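Local coordinates for beta-lactamase-related domain-containing protein (Bacteroides dorei DSM 17855, PDB 5TGF) that is of unknown function but belongs to the beta-lactamase family, probably acts as a serine hydrolase and can bind calcium, at residues A[34-39]-A[216-221]; A[250-255]-A[283-288]; A[14-19]-A[326-331]; A[99-104]-A[239-244]; A[245-250]-A[262-267]. One frame throughout, in Å; residues are numbered along the deposited sequence.

Interaction 1. Residues A[34-39]-A[216-221]; sequences VKNDSV and MIYHNG
Asp37 and His219 make the direct polar link between 34-39 and 216-221. His219 NE2 donates to Asp37 OD1 over 2.7 Å, the N-H bent to 143°. OD1 sits at the edge of the imidazole, near its plane, and is used on its syn side, although NE2 stands 30° out of the carboxylate plane. Asp37 OD2, 3.4 Å from His219 NE2, has too poor an angle to share the bond.

A water provides the second link. Asn36 ND2 donates to it at 2.7 Å, and Tyr218 OH lies 2.5 Å from it, with the water in the plane of the phenol ring. Lys35 NZ donates to Asn36 OD1 at 2.9 Å, so the amide is gripped at both ends and its rotation is fixed.

The two rings also pack: Tyr218 CD2 lies over the centre of one His219 face, 3.9 Å above its plane. With CG anti to the backbone N (chi1 -177°), the Tyr218 ring points to the turn, and it also meets Tyr303.

The arrangement is a surface His-carboxylate hydrogen bond joining a hairpin turn, the type I' turn Lys35 to Ser38, to the Schellman motif that ends helix 207-218.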
# COMPACT_ATOMS: atom_id res chain seq x y z
N VAL A 34 -3.22 -14.13 -11.19
CA VAL A 34 -3.18 -13.94 -12.63
C VAL A 34 -1.75 -14.10 -13.10
O VAL A 34 -0.83 -13.51 -12.50
CB VAL A 34 -3.69 -12.54 -13.02
CG1 VAL A 34 -3.70 -12.35 -14.53
CG2 VAL A 34 -5.09 -12.32 -12.46
N LYS A 35 -1.54 -14.92 -14.13
CA LYS A 35 -0.19 -15.12 -14.69
C LYS A 35 -0.21 -14.85 -16.17
O LYS A 35 -1.08 -15.37 -16.89
CB LYS A 35 0.35 -16.52 -14.43
CG LYS A 35 1.71 -16.78 -15.10
CD LYS A 35 2.20 -18.19 -14.79
CE LYS A 35 3.71 -18.36 -14.98
NZ LYS A 35 4.11 -18.20 -16.39
N ASN A 36 0.68 -13.97 -16.61
CA ASN A 36 0.75 -13.58 -18.02
C ASN A 36 -0.67 -13.25 -18.55
O ASN A 36 -1.06 -13.71 -19.62
CB ASN A 36 1.46 -14.68 -18.84
CG ASN A 36 2.92 -14.91 -18.40
OD1 ASN A 36 3.34 -16.05 -18.22
ND2 ASN A 36 3.67 -13.83 -18.19
N ASP A 37 -1.44 -12.52 -17.73
CA ASP A 37 -2.81 -12.07 -18.04
C ASP A 37 -3.90 -13.15 -18.20
O ASP A 37 -4.97 -12.86 -18.70
CB ASP A 37 -2.80 -11.15 -19.26
CG ASP A 37 -1.95 -9.92 -19.01
OD1 ASP A 37 -2.17 -9.26 -17.96
OD2 ASP A 37 -1.02 -9.66 -19.81
N SER A 38 -3.65 -14.36 -17.69
CA SER A 38 -4.71 -15.36 -17.55
C SER A 38 -4.98 -15.57 -16.07
O SER A 38 -4.06 -15.82 -15.31
CB SER A 38 -4.29 -16.71 -18.16
OG SER A 38 -3.78 -16.55 -19.46
N VAL A 39 -6.24 -15.65 -15.70
CA VAL A 39 -6.60 -15.97 -14.33
C VAL A 39 -6.31 -17.45 -14.04
O VAL A 39 -6.99 -18.32 -14.56
CB VAL A 39 -8.07 -15.63 -14.05
CG1 VAL A 39 -8.47 -16.11 -12.67
CG2 VAL A 39 -8.29 -14.13 -14.18
N MSE A 216 -3.35 -2.79 -13.90
CA MSE A 216 -2.80 -1.51 -14.34
C MSE A 216 -1.35 -1.36 -13.97
O MSE A 216 -0.53 -0.95 -14.79
CB MSE A 216 -3.65 -0.36 -13.80
CG MSE A 216 -3.20 1.00 -14.34
SE MSE A 216 -1.90 1.88 -13.14
CE MSE A 216 -3.05 2.15 -11.56
N ILE A 217 -1.00 -1.62 -12.70
CA ILE A 217 0.38 -1.48 -12.26
C ILE A 217 1.28 -2.47 -13.00
O ILE A 217 2.41 -2.12 -13.38
CB ILE A 217 0.49 -1.69 -10.71
CG1 ILE A 217 -0.23 -0.56 -9.98
CG2 ILE A 217 1.92 -1.72 -10.25
CD1 ILE A 217 0.41 0.81 -10.11
N TYR A 218 0.81 -3.70 -13.14
CA TYR A 218 1.55 -4.77 -13.80
C TYR A 218 1.88 -4.41 -15.26
O TYR A 218 2.92 -4.81 -15.78
CB TYR A 218 0.77 -6.09 -13.77
CG TYR A 218 1.56 -7.24 -14.39
CD1 TYR A 218 2.54 -7.89 -13.65
CD2 TYR A 218 1.33 -7.66 -15.70
CE1 TYR A 218 3.31 -8.91 -14.21
CE2 TYR A 218 2.07 -8.70 -16.25
CZ TYR A 218 3.07 -9.31 -15.48
OH TYR A 218 3.83 -10.35 -15.96
N HIS A 219 1.00 -3.68 -15.91
CA HIS A 219 1.25 -3.18 -17.25
C HIS A 219 1.86 -1.77 -17.29
O HIS A 219 1.67 -1.01 -18.26
CB HIS A 219 -0.04 -3.26 -18.05
CG HIS A 219 -0.49 -4.66 -18.31
ND1 HIS A 219 0.18 -5.51 -19.16
CD2 HIS A 219 -1.51 -5.39 -17.80
CE1 HIS A 219 -0.41 -6.69 -19.18
NE2 HIS A 219 -1.45 -6.64 -18.36
N ASN A 220 2.65 -1.45 -16.26
CA ASN A 220 3.44 -0.22 -16.25
C ASN A 220 2.56 1.01 -16.47
O ASN A 220 2.97 1.98 -17.11
CB ASN A 220 4.54 -0.30 -17.32
CG ASN A 220 5.81 0.43 -16.92
OD1 ASN A 220 6.16 0.50 -15.74
ND2 ASN A 220 6.54 0.93 -17.90
N GLY A 221 1.34 0.96 -15.92
CA GLY A 221 0.45 2.11 -15.91
C GLY A 221 -0.55 2.19 -17.04
O GLY A 221 -1.36 3.12 -17.06
O HOH W 1 3.33 -11.12 -18.31

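Interaction 2. Residues A[250-255]-A[283-288]; sequences GEYVEK and QISSPG
Tyr252 carries its CG anti to the backbone N (chi1 167°), which directs the phenol from the first turn of its helix toward Pro287; the proline ring, puckered C-gamma exo, offers CG as the point of contact. That single carbon meets the far end of the tyrosine. Pro287 CG lies 3.4 Å from Tyr252 OH and 3.6 Å from Tyr252 CZ, and nearly evenly between the two flanking carbons, 4.1 Å from Tyr252 CE1 and 4.0 Å from Tyr252 CE2. The two side chains run obliquely past one another.

The contact seats the start of helix 252-257 against the loop that directly follows strand 281-285, part of the six-stranded antiparallel sheet of the beta-lactamase-like fold. Pro287 lies near a Ser58/Lys61 pair that fits the SxxK pattern of serine beta-lactamases, and Ser286 OG bonds to the backbone O of Ser58.

The polar ends here are buried but satisfied. Tyr252 OH and Ser285 OG, 4.4 Å apart, each hydrogen-bond to OE2 of Glu272 from strand 270-274, so one carboxylate oxygen fixes both hydroxyls. A glycerol, probably from the crystallisation liquor, bonds to the backbone N of Tyr252 and to Glu251 OE1.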
# COMPACT_ATOMS: atom_id res chain seq x y z
N GLY A 250 14.58 -6.07 12.03
CA GLY A 250 13.22 -6.55 12.31
C GLY A 250 12.07 -5.77 11.67
O GLY A 250 10.94 -5.87 12.12
N GLU A 251 12.32 -5.01 10.60
CA GLU A 251 11.18 -4.45 9.85
C GLU A 251 10.57 -5.58 9.00
O GLU A 251 11.14 -6.69 8.90
CB GLU A 251 11.64 -3.28 8.97
CG GLU A 251 12.32 -2.14 9.73
CD GLU A 251 11.38 -1.31 10.60
OE1 GLU A 251 10.14 -1.39 10.49
OE2 GLU A 251 11.91 -0.58 11.47
N TYR A 252 9.43 -5.30 8.40
CA TYR A 252 8.61 -6.32 7.75
C TYR A 252 9.35 -7.20 6.75
O TYR A 252 9.18 -8.41 6.76
CB TYR A 252 7.38 -5.67 7.10
CG TYR A 252 6.65 -6.60 6.16
CD1 TYR A 252 5.69 -7.51 6.61
CD2 TYR A 252 6.94 -6.55 4.84
CE1 TYR A 252 5.06 -8.33 5.69
CE2 TYR A 252 6.29 -7.35 3.94
CZ TYR A 252 5.39 -8.27 4.37
OH TYR A 252 4.89 -9.12 3.39
N VAL A 253 10.16 -6.62 5.87
CA VAL A 253 10.81 -7.45 4.85
C VAL A 253 11.79 -8.49 5.48
O VAL A 253 11.81 -9.68 5.07
CB VAL A 253 11.48 -6.57 3.77
CG1 VAL A 253 12.46 -7.36 2.94
CG2 VAL A 253 10.43 -5.89 2.90
N GLU A 254 12.56 -8.05 6.46
CA GLU A 254 13.50 -8.95 7.16
C GLU A 254 12.75 -9.99 8.00
O GLU A 254 13.01 -11.19 7.88
CB GLU A 254 14.50 -8.18 8.07
CG GLU A 254 15.41 -9.12 8.91
CD GLU A 254 16.16 -8.39 10.06
OE1 GLU A 254 16.62 -7.26 9.83
OE2 GLU A 254 16.27 -8.91 11.22
N LYS A 255 11.72 -9.54 8.70
CA LYS A 255 10.97 -10.38 9.62
C LYS A 255 10.05 -11.37 8.91
O LYS A 255 9.97 -12.52 9.31
CB LYS A 255 10.14 -9.49 10.57
CG LYS A 255 9.46 -10.30 11.66
CD LYS A 255 9.07 -9.43 12.83
CE LYS A 255 8.04 -10.16 13.67
NZ LYS A 255 7.52 -9.28 14.75
N GLN A 283 9.68 -8.49 -6.63
CA GLN A 283 8.42 -8.71 -5.89
C GLN A 283 8.11 -7.48 -5.04
O GLN A 283 8.95 -7.02 -4.26
CB GLN A 283 8.48 -9.97 -5.04
CG GLN A 283 7.11 -10.38 -4.49
CD GLN A 283 7.08 -11.79 -3.91
OE1 GLN A 283 6.91 -12.75 -4.64
NE2 GLN A 283 7.25 -11.90 -2.59
N ILE A 284 6.93 -6.94 -5.26
CA ILE A 284 6.44 -5.74 -4.59
C ILE A 284 5.04 -6.05 -3.98
O ILE A 284 4.23 -6.81 -4.53
CB ILE A 284 6.33 -4.60 -5.63
CG1 ILE A 284 7.73 -4.19 -6.14
CG2 ILE A 284 5.63 -3.37 -5.04
CD1 ILE A 284 7.67 -3.59 -7.51
N SER A 285 4.78 -5.46 -2.81
CA SER A 285 3.54 -5.69 -2.10
C SER A 285 3.13 -4.51 -1.25
O SER A 285 3.91 -3.55 -1.06
CB SER A 285 3.71 -6.90 -1.19
OG SER A 285 4.46 -6.48 -0.06
N SER A 286 1.90 -4.56 -0.74
CA SER A 286 1.40 -3.60 0.26
C SER A 286 0.46 -4.31 1.28
O SER A 286 -0.76 -4.11 1.27
CB SER A 286 0.70 -2.44 -0.44
OG SER A 286 0.57 -1.31 0.43
N PRO A 287 1.03 -5.15 2.19
CA PRO A 287 0.17 -5.89 3.10
C PRO A 287 -0.49 -4.99 4.12
O PRO A 287 0.09 -4.00 4.52
CB PRO A 287 1.14 -6.85 3.82
CG PRO A 287 2.41 -6.76 3.06
CD PRO A 287 2.45 -5.38 2.46
N GLY A 288 -1.69 -5.35 4.55
CA GLY A 288 -2.35 -4.69 5.68
C GLY A 288 -2.31 -5.58 6.91
O GLY A 288 -2.20 -6.78 6.78

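Interaction 3. Residues A[14-19]-A[326-331]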
# COMPACT_ATOMS: atom_id res chain seq x y z
N ASP A 14 -4.84 -23.53 -1.83
CA ASP A 14 -6.20 -23.72 -1.31
C ASP A 14 -6.16 -24.35 0.09
O ASP A 14 -6.95 -24.00 0.97
CB ASP A 14 -6.99 -24.57 -2.31
CG ASP A 14 -8.47 -24.75 -1.92
OD1 ASP A 14 -9.14 -23.76 -1.51
OD2 ASP A 14 -8.99 -25.87 -2.13
N SER A 15 -5.19 -25.23 0.34
CA SER A 15 -5.13 -25.91 1.63
C SER A 15 -4.76 -24.91 2.70
O SER A 15 -5.30 -24.96 3.80
CB SER A 15 -4.11 -27.06 1.65
OG SER A 15 -4.59 -28.17 0.91
N ILE A 16 -3.84 -24.02 2.38
CA ILE A 16 -3.38 -23.05 3.38
C ILE A 16 -4.52 -22.09 3.72
O ILE A 16 -4.78 -21.83 4.88
CB ILE A 16 -2.15 -22.27 2.89
CG1 ILE A 16 -0.94 -23.22 2.80
CG2 ILE A 16 -1.85 -21.10 3.82
CD1 ILE A 16 0.27 -22.63 2.06
N ILE A 17 -5.21 -21.58 2.72
CA ILE A 17 -6.30 -20.64 2.97
C ILE A 17 -7.47 -21.33 3.72
O ILE A 17 -8.03 -20.78 4.67
CB ILE A 17 -6.80 -19.98 1.67
CG1 ILE A 17 -5.66 -19.20 1.02
CG2 ILE A 17 -7.98 -19.08 1.94
CD1 ILE A 17 -5.96 -18.68 -0.37
N SER A 18 -7.79 -22.56 3.33
CA SER A 18 -8.88 -23.29 3.98
C SER A 18 -8.57 -23.54 5.45
O SER A 18 -9.47 -23.42 6.30
CB SER A 18 -9.15 -24.62 3.25
OG SER A 18 -9.59 -24.38 1.93
N SER A 19 -7.32 -23.85 5.76
CA SER A 19 -6.91 -24.04 7.14
C SER A 19 -7.08 -22.77 7.97
O SER A 19 -7.42 -22.84 9.15
CB SER A 19 -5.45 -24.51 7.22
OG SER A 19 -4.56 -23.40 7.07
N SER A 326 1.74 -13.23 5.75
CA SER A 326 1.13 -13.08 4.43
C SER A 326 1.98 -13.49 3.22
O SER A 326 1.44 -14.09 2.27
CB SER A 326 0.69 -11.64 4.26
OG SER A 326 -0.31 -11.36 5.24
N PRO A 327 3.31 -13.22 3.23
CA PRO A 327 4.10 -13.68 2.08
C PRO A 327 4.14 -15.18 1.87
O PRO A 327 4.67 -15.60 0.83
CB PRO A 327 5.54 -13.20 2.40
CG PRO A 327 5.38 -12.17 3.41
CD PRO A 327 4.13 -12.43 4.17
N VAL A 328 3.58 -15.99 2.76
CA VAL A 328 3.37 -17.43 2.43
C VAL A 328 2.53 -17.58 1.15
O VAL A 328 2.67 -18.56 0.39
CB VAL A 328 2.79 -18.27 3.59
CG1 VAL A 328 1.32 -17.97 3.79
CG2 VAL A 328 2.98 -19.76 3.33
N LEU A 329 1.69 -16.58 0.85
CA LEU A 329 0.83 -16.65 -0.31
C LEU A 329 1.62 -16.51 -1.62
O LEU A 329 1.47 -17.31 -2.55
CB LEU A 329 -0.23 -15.54 -0.24
CG LEU A 329 -1.26 -15.73 0.86
CD1 LEU A 329 -1.94 -14.39 1.14
CD2 LEU A 329 -2.27 -16.80 0.47
N SER A 330 2.46 -15.50 -1.69
CA SER A 330 3.32 -15.32 -2.87
C SER A 330 4.38 -16.44 -2.97
O SER A 330 4.69 -16.88 -4.07
CB SER A 330 3.98 -13.95 -2.85
OG SER A 330 4.49 -13.67 -1.55
N GLU A 331 4.87 -16.92 -1.84
CA GLU A 331 5.86 -18.01 -1.84
C GLU A 331 5.23 -19.27 -2.43
O GLU A 331 5.84 -19.95 -3.27
CB GLU A 331 6.30 -18.34 -0.40
CG GLU A 331 7.32 -19.46 -0.27
CD GLU A 331 7.66 -19.81 1.18
OE1 GLU A 331 8.83 -20.04 1.51
OE2 GLU A 331 6.75 -19.85 2.02
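Ile16 and Leu329 bring their CA atoms to 8.5 Å, the nearest backbone approach between 14-19 and 326-331. The first segment is helical throughout. The second enters the C-terminal helix 328-337, with Glu331 N bonded to Pro327 O at 3.0 Å. Serines grip the backbone of the first helix: Ser18 OG donates to Asp14 O at 2.8 Å, arriving from the face opposite to that used by Ser18 N, so this carbonyl oxygen takes two bonds. Ser19 OG reaches Ile16 O at 2.7 Å.

Between the helices the contact is purely apolar and rests on two pairs. Ile16 and Val328 meet tip to tip, Ile16 CD1 lying 4.1 Å from Val328 CG2. An extended outer bond in Ile16 (chi2 168°) pushes CD1 out to this point, while Val328 CG2, anti to its backbone N, faces it. Deeper in, Ile17 and Leu329 cross at about a right angle, with Ile17 CG1 4.2 Å from Leu329 CD2.

Leu329 also packs on Leu13 and Trp20 of helix 11-22 and on Tyr293 of strand 293-297. Asp14 OD1, away from this seam, forms a salt bridge to Lys43 and a hydrogen bond to Tyr45 on strand 38-46. The first and last helices of the chain are thus paired beside the antiparallel sheet, as in the beta-lactamase fold.

Interaction 4. Residues A[99-104]-A[239-244]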
# COMPACT_ATOMS: atom_id res chain seq x y z
N LEU A 99 10.72 16.14 1.64
CA LEU A 99 10.29 15.91 0.25
C LEU A 99 9.10 14.97 0.15
O LEU A 99 8.91 14.10 1.00
CB LEU A 99 11.44 15.34 -0.58
CG LEU A 99 12.76 16.12 -0.48
CD1 LEU A 99 13.81 15.50 -1.36
CD2 LEU A 99 12.54 17.58 -0.86
N LEU A 100 8.33 15.13 -0.92
CA LEU A 100 7.18 14.28 -1.15
C LEU A 100 7.56 12.79 -1.17
O LEU A 100 6.87 11.97 -0.58
CB LEU A 100 6.49 14.68 -2.44
CG LEU A 100 5.36 13.78 -2.92
CD1 LEU A 100 4.20 13.71 -1.91
CD2 LEU A 100 4.88 14.30 -4.27
N ARG A 101 8.65 12.45 -1.84
CA ARG A 101 9.10 11.05 -1.89
C ARG A 101 9.49 10.53 -0.50
O ARG A 101 9.40 9.32 -0.25
CB ARG A 101 10.26 10.90 -2.87
CG ARG A 101 11.53 11.66 -2.51
CD ARG A 101 12.65 11.25 -3.46
NE ARG A 101 13.85 12.04 -3.27
CZ ARG A 101 14.76 11.86 -2.31
NH1 ARG A 101 14.65 10.88 -1.42
NH2 ARG A 101 15.79 12.68 -2.26
N GLN A 102 9.90 11.42 0.41
CA GLN A 102 10.28 11.01 1.77
C GLN A 102 9.04 10.70 2.61
O GLN A 102 9.05 9.77 3.43
CB GLN A 102 11.12 12.05 2.49
CG GLN A 102 12.52 12.14 1.89
CD GLN A 102 13.37 13.31 2.38
OE1 GLN A 102 12.87 14.36 2.76
NE2 GLN A 102 14.68 13.13 2.30
N LEU A 103 8.01 11.50 2.41
CA LEU A 103 6.72 11.24 3.06
C LEU A 103 6.22 9.83 2.72
O LEU A 103 5.80 9.10 3.60
CB LEU A 103 5.67 12.31 2.67
CG LEU A 103 5.95 13.76 3.11
CD1 LEU A 103 5.03 14.76 2.40
CD2 LEU A 103 5.85 13.92 4.62
N LEU A 104 6.30 9.46 1.45
CA LEU A 104 5.69 8.23 0.98
C LEU A 104 6.58 6.99 1.16
O LEU A 104 6.22 5.92 0.69
CB LEU A 104 5.31 8.38 -0.49
CG LEU A 104 4.17 9.33 -0.80
CD1 LEU A 104 4.15 9.71 -2.27
CD2 LEU A 104 2.84 8.74 -0.40
N ALA A 239 11.03 2.00 -7.22
CA ALA A 239 12.46 2.18 -6.99
C ALA A 239 12.77 2.25 -5.50
O ALA A 239 11.90 2.50 -4.69
CB ALA A 239 12.97 3.47 -7.65
N ASP A 240 14.05 2.14 -5.18
CA ASP A 240 14.55 2.36 -3.84
C ASP A 240 14.28 3.79 -3.40
O ASP A 240 14.90 4.70 -3.90
CB ASP A 240 16.07 2.10 -3.83
CG ASP A 240 16.70 2.30 -2.46
OD1 ASP A 240 16.00 2.48 -1.45
OD2 ASP A 240 17.92 2.19 -2.38
N GLN A 241 13.36 3.98 -2.46
CA GLN A 241 13.14 5.30 -1.88
C GLN A 241 13.64 5.41 -0.44
O GLN A 241 13.47 6.44 0.21
CB GLN A 241 11.66 5.69 -2.01
CG GLN A 241 11.12 5.68 -3.42
CD GLN A 241 11.74 6.75 -4.31
OE1 GLN A 241 12.44 7.62 -3.83
NE2 GLN A 241 11.46 6.70 -5.62
N VAL A 242 14.23 4.34 0.07
CA VAL A 242 14.79 4.36 1.43
C VAL A 242 16.19 4.98 1.36
O VAL A 242 16.54 5.81 2.18
CB VAL A 242 14.83 2.93 2.01
CG1 VAL A 242 15.52 2.95 3.36
CG2 VAL A 242 13.41 2.38 2.17
N ARG A 243 16.95 4.56 0.36
CA ARG A 243 18.27 5.11 0.07
C ARG A 243 19.27 4.94 1.20
O ARG A 243 19.58 3.81 1.54
CB ARG A 243 18.10 6.51 -0.45
CG ARG A 243 17.22 6.41 -1.68
CD ARG A 243 17.20 7.66 -2.45
NE ARG A 243 16.08 7.74 -3.38
CZ ARG A 243 15.91 8.82 -4.13
NH1 ARG A 243 16.83 9.77 -4.08
NH2 ARG A 243 14.88 8.94 -4.93
N ASN A 244 19.77 6.01 1.80
CA ASN A 244 20.78 5.86 2.87
C ASN A 244 20.17 5.88 4.25
O ASN A 244 20.89 5.89 5.25
CB ASN A 244 21.84 6.96 2.78
CG ASN A 244 22.60 6.91 1.48
OD1 ASN A 244 23.15 5.88 1.11
ND2 ASN A 244 22.63 8.03 0.78
O HOH W 2 12.80 8.73 -1.21
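The guanidinium groups of Arg101 and Arg243 lie flat on each other, planes 12° and centres 3.7 Å apart. Over one face of Arg101 sits Arg243 NH1, 3.4 Å from Arg101 CZ; Arg101 NH1 lies above the centre of the Arg243 group. Arg101 CG, between the backbone N and the carbonyl carbon (chi1 63°), starts an extended chain that brings the guanidinium over Arg243. At the edge of Arg101, in its plane, a water accepts from Arg101 NH1 at 2.8 Å. The same water donates to Gln241 O and, at 2.9 Å, to Gln241 OE1, tying the backbone and side-chain oxygens of Gln241 to the arginine.

Gln241 OE1 also accepts from Arg243 NH2 at 3.0 Å (N-H...O angle 136°), and faces the aliphatic flank of Arg101, 3.7 Å from Arg101 CD. Asp80 OD1, in a salt bridge to Arg101 NE, probably offsets part of the like charge. Asp240 OD1 accepts from Val242 N, an Asx turn, and from Arg243 N, an Asx motif.

Arg101 projects from helix 100-103, whose Leu100 packs on helix 60-74 and Leu103 on helix 150-163; its partners belong to the loop leaving helix 231-238, where Gln241 NE2 bonds back to Thr236 O.

Interaction 5. Residues A[245-250]-A[262-267]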
# COMPACT_ATOMS: atom_id res chain seq x y z
N ALA A 245 18.84 5.92 4.35
CA ALA A 245 18.21 5.92 5.65
C ALA A 245 18.56 4.63 6.40
O ALA A 245 18.62 3.55 5.79
CB ALA A 245 16.69 6.08 5.50
N VAL A 246 18.77 4.73 7.70
CA VAL A 246 19.09 3.58 8.55
C VAL A 246 17.85 2.74 8.75
O VAL A 246 16.80 3.26 9.17
CB VAL A 246 19.67 3.99 9.92
CG1 VAL A 246 19.80 2.77 10.85
CG2 VAL A 246 21.02 4.72 9.73
N VAL A 247 17.97 1.45 8.41
CA VAL A 247 16.90 0.49 8.60
C VAL A 247 17.24 -0.32 9.84
O VAL A 247 18.24 -1.04 9.86
CB VAL A 247 16.77 -0.45 7.39
CG1 VAL A 247 15.70 -1.52 7.65
CG2 VAL A 247 16.44 0.35 6.13
N ALA A 248 16.37 -0.27 10.83
CA ALA A 248 16.56 -1.06 12.06
C ALA A 248 16.31 -2.54 11.80
O ALA A 248 15.53 -2.89 10.91
CB ALA A 248 15.65 -0.57 13.16
N PRO A 249 16.93 -3.42 12.60
CA PRO A 249 16.59 -4.83 12.54
C PRO A 249 15.12 -5.08 12.74
O PRO A 249 14.47 -4.38 13.50
CB PRO A 249 17.40 -5.45 13.72
CG PRO A 249 18.46 -4.47 14.04
CD PRO A 249 17.94 -3.12 13.64
N GLY A 250 14.58 -6.07 12.03
CA GLY A 250 13.22 -6.55 12.31
C GLY A 250 12.07 -5.77 11.67
O GLY A 250 10.94 -5.87 12.12
N THR A 262 18.61 -3.18 2.28
CA THR A 262 18.13 -1.98 3.00
C THR A 262 17.07 -1.25 2.18
O THR A 262 16.34 -0.44 2.74
CB THR A 262 19.28 -0.97 3.31
OG1 THR A 262 19.86 -0.53 2.09
CG2 THR A 262 20.32 -1.60 4.13
N SER A 263 16.98 -1.54 0.87
CA SER A 263 16.09 -0.85 -0.06
C SER A 263 14.67 -1.45 0.02
O SER A 263 14.08 -1.88 -0.99
CB SER A 263 16.63 -0.95 -1.48
OG SER A 263 16.74 -2.29 -1.91
N ILE A 264 14.10 -1.43 1.22
CA ILE A 264 12.87 -2.22 1.51
C ILE A 264 11.56 -1.54 1.09
O ILE A 264 10.49 -2.17 1.16
CB ILE A 264 12.78 -2.61 2.99
CG1 ILE A 264 12.74 -1.35 3.88
CG2 ILE A 264 13.94 -3.56 3.31
CD1 ILE A 264 12.67 -1.62 5.36
N TYR A 265 11.62 -0.30 0.63
CA TYR A 265 10.36 0.43 0.35
C TYR A 265 10.53 1.37 -0.81
O TYR A 265 11.59 2.00 -0.97
CB TYR A 265 9.89 1.19 1.61
CG TYR A 265 8.41 1.31 1.79
CD1 TYR A 265 7.66 0.30 2.37
CD2 TYR A 265 7.73 2.46 1.36
CE1 TYR A 265 6.29 0.43 2.55
CE2 TYR A 265 6.35 2.59 1.52
CZ TYR A 265 5.64 1.57 2.12
OH TYR A 265 4.27 1.71 2.33
N GLY A 266 9.46 1.50 -1.59
CA GLY A 266 9.34 2.47 -2.65
C GLY A 266 8.44 3.61 -2.24
O GLY A 266 8.67 4.23 -1.19
N LEU A 267 7.46 3.94 -3.09
CA LEU A 267 6.40 4.90 -2.74
C LEU A 267 5.13 4.16 -2.40
O LEU A 267 4.50 3.50 -3.25
CB LEU A 267 6.14 5.87 -3.90
CG LEU A 267 7.38 6.60 -4.42
CD1 LEU A 267 7.01 7.44 -5.65
CD2 LEU A 267 7.98 7.51 -3.37
O HOH W 3 19.73 2.26 3.79
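Val247 leads from CB into two methyls that part company at 262-267. Val247 CG1, anti to the backbone N (chi1 176°), meets Ile264 CD1 at 3.8 Å, the two side chains reaching for each other tip to tip. Val247 CG2 turns instead to the main chain and lies 3.5 Å from Thr262 O, with Thr262 CB 4.2 Å from the same methyl. On the other side the straight outer bond of Ile264 (chi2 -179°) carries CD1 out to the valine.

The carbonyl touched by Val247 CG2 belongs to an inverse gamma turn centred on Ser263, in which Ile264 N makes a weak bond to Thr262 O. The two segments are irregular loops on either end of helix 252-257, so Val247 clasps the chain entering this helical excursion to the chain leaving it, just before strand 270-274.

A water also bridges the two loops. It donates to Ala245 O at 2.6 Å and accepts a weak bond from Thr262 OG1 at 3.3 Å. Further in, Ile264 packs on Trp270 and shares a backbone hydrogen bond with Arg271, while Val246 next to the valine bonds through its backbone to Thr143 and Phe145.

How the interactions relate
Interactions 4, 5, 2 and 3 form a chain of contacts. Interactions 4 and 5, centres 10 Å apart, join through a probable backbone hydrogen bond from Gln241 N to Tyr265 O (3.1 Å). Interaction 5 shares Gly250 with interaction 2, where Val253 CB packs on Ile264 CG2 at 3.9 Å. Interaction 2 touches interaction 3 through Tyr252 and Pro327. Interaction 1 stands apart, its centre 21 Å from those of interactions 2 and 3. Pro287 of interaction 2 lies near Ser58 and Lys61, which fit an SxxK pattern and may mark the active site. In interaction 4 the Arg101 side chain is about 9 Å from that of Val72, a calcium-binding residue, though no calcium is bound here.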